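Local coordinates for protein copper chaperone PCu(A)C (Methylosinus trichosporium OB3b, PDB 6P1G) that binds copper through a histidine brace in its PCu(A)C domain, the piece of the protein present here, and probably serves as a copper chaperone, at residues 52-57 / 86-91. Residues are numbered along the deposited sequence; the frame is centred on the assembly and turned at random.
Sequences RSVQFH and VELVDI. With ZN (zinc ion), chain D.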
loop_
_atom_site.group_PDB
_atom_site.type_symbol
_atom_site.label_atom_id
_atom_site.label_comp_id
_atom_site.label_asym_id
_atom_site.label_seq_id
_atom_site.Cartn_x
_atom_site.Cartn_y
_atom_site.Cartn_z
ATOM N N ARG A 52 1.108 8.142 11.372
ATOM C CA ARG A 52 1.012 9.585 11.181
ATOM C C ARG A 52 1.538 10.070 9.830
ATOM O O ARG A 52 1.238 11.188 9.418
ATOM C CB ARG A 52 1.752 10.315 12.310
ATOM C CG ARG A 52 1.023 10.254 13.649
ATOM C CD ARG A 52 1.938 10.558 14.829
ATOM N NE ARG A 52 2.969 11.537 14.495
ATOM C CZ ARG A 52 4.179 11.571 15.045
ATOM N NH1 ARG A 52 4.517 10.683 15.971
ATOM N NH2 ARG A 52 5.050 12.501 14.675
ATOM N N SER A 53 2.309 9.236 9.141
ATOM C CA SER A 53 2.769 9.576 7.796
ATOM C C SER A 53 3.232 8.347 7.021
ATOM O O SER A 53 3.345 7.255 7.578
ATOM C CB SER A 53 3.904 10.600 7.861
ATOM O OG SER A 53 4.995 10.095 8.607
ATOM N N VAL A 54 3.498 8.534 5.731
ATOM C CA VAL A 54 4.010 7.460 4.889
ATOM C C VAL A 54 5.140 7.949 3.996
ATOM O O VAL A 54 5.285 9.147 3.754
ATOM C CB VAL A 54 2.911 6.844 3.986
ATOM C CG1 VAL A 54 1.772 6.276 4.820
ATOM C CG2 VAL A 54 2.405 7.869 2.977
ATOM N N GLN A 55 5.937 7.006 3.511
ATOM C CA GLN A 55 6.943 7.287 2.499
ATOM C C GLN A 55 6.826 6.253 1.393
ATOM O O GLN A 55 6.389 5.125 1.632
ATOM C CB GLN A 55 8.349 7.277 3.104
ATOM C CG GLN A 55 8.566 8.332 4.178
ATOM C CD GLN A 55 9.828 8.099 4.984
ATOM O OE1 GLN A 55 10.571 7.147 4.737
ATOM N NE2 GLN A 55 10.076 8.967 5.957
ATOM N N PHE A 56 7.209 6.632 0.181
ATOM C CA PHE A 56 7.175 5.698 -0.933
ATOM C C PHE A 56 8.591 5.205 -1.206
ATOM O O PHE A 56 9.491 5.988 -1.512
ATOM C CB PHE A 56 6.557 6.356 -2.166
ATOM C CG PHE A 56 5.120 6.767 -1.972
ATOM C CD1 PHE A 56 4.802 7.981 -1.383
ATOM C CD2 PHE A 56 4.089 5.932 -2.364
ATOM C CE1 PHE A 56 3.481 8.356 -1.197
ATOM C CE2 PHE A 56 2.767 6.301 -2.185
ATOM C CZ PHE A 56 2.463 7.512 -1.599
ATOM N N HIS A 57 8.772 3.894 -1.081
ATOM C CA HIS A 57 10.087 3.266 -1.162
ATOM C C HIS A 57 10.345 2.363 -2.359
ATOM O O HIS A 57 9.454 1.661 -2.838
ATOM C CB HIS A 57 10.361 2.454 0.107
ATOM C CG HIS A 57 10.634 3.291 1.317
ATOM N ND1 HIS A 57 10.905 2.742 2.552
ATOM C CD2 HIS A 57 10.685 4.632 1.482
ATOM C CE1 HIS A 57 11.110 3.711 3.427
ATOM N NE2 HIS A 57 10.980 4.867 2.803
ATOM N N VAL A 86 4.875 1.117 0.006
ATOM C CA VAL A 86 4.633 2.269 0.856
ATOM C C VAL A 86 5.112 1.955 2.265
ATOM O O VAL A 86 4.732 0.940 2.850
ATOM C CB VAL A 86 3.145 2.663 0.885
ATOM C CG1 VAL A 86 2.912 3.785 1.880
ATOM C CG2 VAL A 86 2.671 3.062 -0.503
ATOM N N GLU A 87 5.958 2.824 2.800
ATOM C CA GLU A 87 6.428 2.676 4.169
ATOM C C GLU A 87 5.468 3.383 5.115
ATOM O O GLU A 87 5.218 4.573 4.970
ATOM C CB GLU A 87 7.843 3.242 4.320
ATOM C CG GLU A 87 8.544 2.849 5.611
ATOM C CD GLU A 87 9.148 1.455 5.552
ATOM O OE1 GLU A 87 9.266 0.899 4.442
ATOM O OE2 GLU A 87 9.516 0.917 6.616
ATOM N N LEU A 88 4.927 2.644 6.078
ATOM C CA LEU A 88 4.029 3.226 7.066
ATOM C C LEU A 88 4.849 3.702 8.254
ATOM O O LEU A 88 5.475 2.901 8.943
ATOM C CB LEU A 88 2.975 2.207 7.504
ATOM C CG LEU A 88 2.216 1.508 6.372
ATOM C CD1 LEU A 88 1.198 0.523 6.921
ATOM C CD2 LEU A 88 1.538 2.527 5.468
ATOM N N VAL A 89 4.837 5.010 8.491
ATOM C CA VAL A 89 5.757 5.629 9.441
ATOM C C VAL A 89 5.053 6.085 10.718
ATOM O O VAL A 89 3.930 6.590 10.671
ATOM C CB VAL A 89 6.477 6.832 8.796
ATOM C CG1 VAL A 89 7.519 7.408 9.742
ATOM C CG2 VAL A 89 7.133 6.411 7.494
ATOM N N ASP A 90 5.724 5.884 11.852
ATOM C CA ASP A 90 5.216 6.280 13.164
ATOM C C ASP A 90 3.902 5.580 13.467
ATOM O O ASP A 90 2.903 6.221 13.791
ATOM C CB ASP A 90 5.042 7.800 13.257
ATOM C CG ASP A 90 6.365 8.536 13.348
ATOM O OD1 ASP A 90 7.344 7.943 13.853
ATOM O OD2 ASP A 90 6.425 9.707 12.920
ATOM N N ILE A 91 3.913 4.258 13.349
ATOM C CA ILE A 91 2.765 3.451 13.719
ATOM C C ILE A 91 2.493 3.611 15.210
ATOM O O ILE A 91 3.389 3.460 16.037
ATOM C CB ILE A 91 2.985 1.973 13.364
ATOM C CG1 ILE A 91 3.153 1.827 11.853
ATOM C CG2 ILE A 91 1.827 1.117 13.865
ATOM C CD1 ILE A 91 3.452 0.431 11.415
HETATM ZN ZN ZN D . 10.579 0.699 3.037
#
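H57 and E87 meet at the zinc ion: ND1 of H57 binds it at 2.1 Å and OE1 of E87 at 1.9 Å, with H61 and H85 completing the site. The bend at chi2 of E87 (81°) brings OE1 round past the ND1 edge of the ring to the metal, and CB of E87 lies over one ring face, 3.7 Å from the centroid, a CH-pi contact. NE2 of the ring donates to a lone pair of Q55 OE1 at 3.0 Å, which, together with the zinc bond, helps fix the ring's rotation, while Q28 holds OE2 of E87. With a leucine in place of Q55, NE2 of H57 would probably lose this acceptor, leaving the ring less firmly oriented. The two strands run antiparallel in the beta-rich PCu(A)C domain, hydrogen-bonded pairs such as Q55 with E87 alternating with non-hydrogen-bonded ones, and a classic beta bulge sets both R52 and S53 against V89. On the opposite face of the sheet, V54 and L88 lie side by side, CG1 to CD2 3.8 Å, and CG2 of V86 approaches the F56 ring obliquely. At the bulge, D90 OD2 sits over the R52 guanidinium, 3.6 Å from NH2, a salt bridge of charges alone.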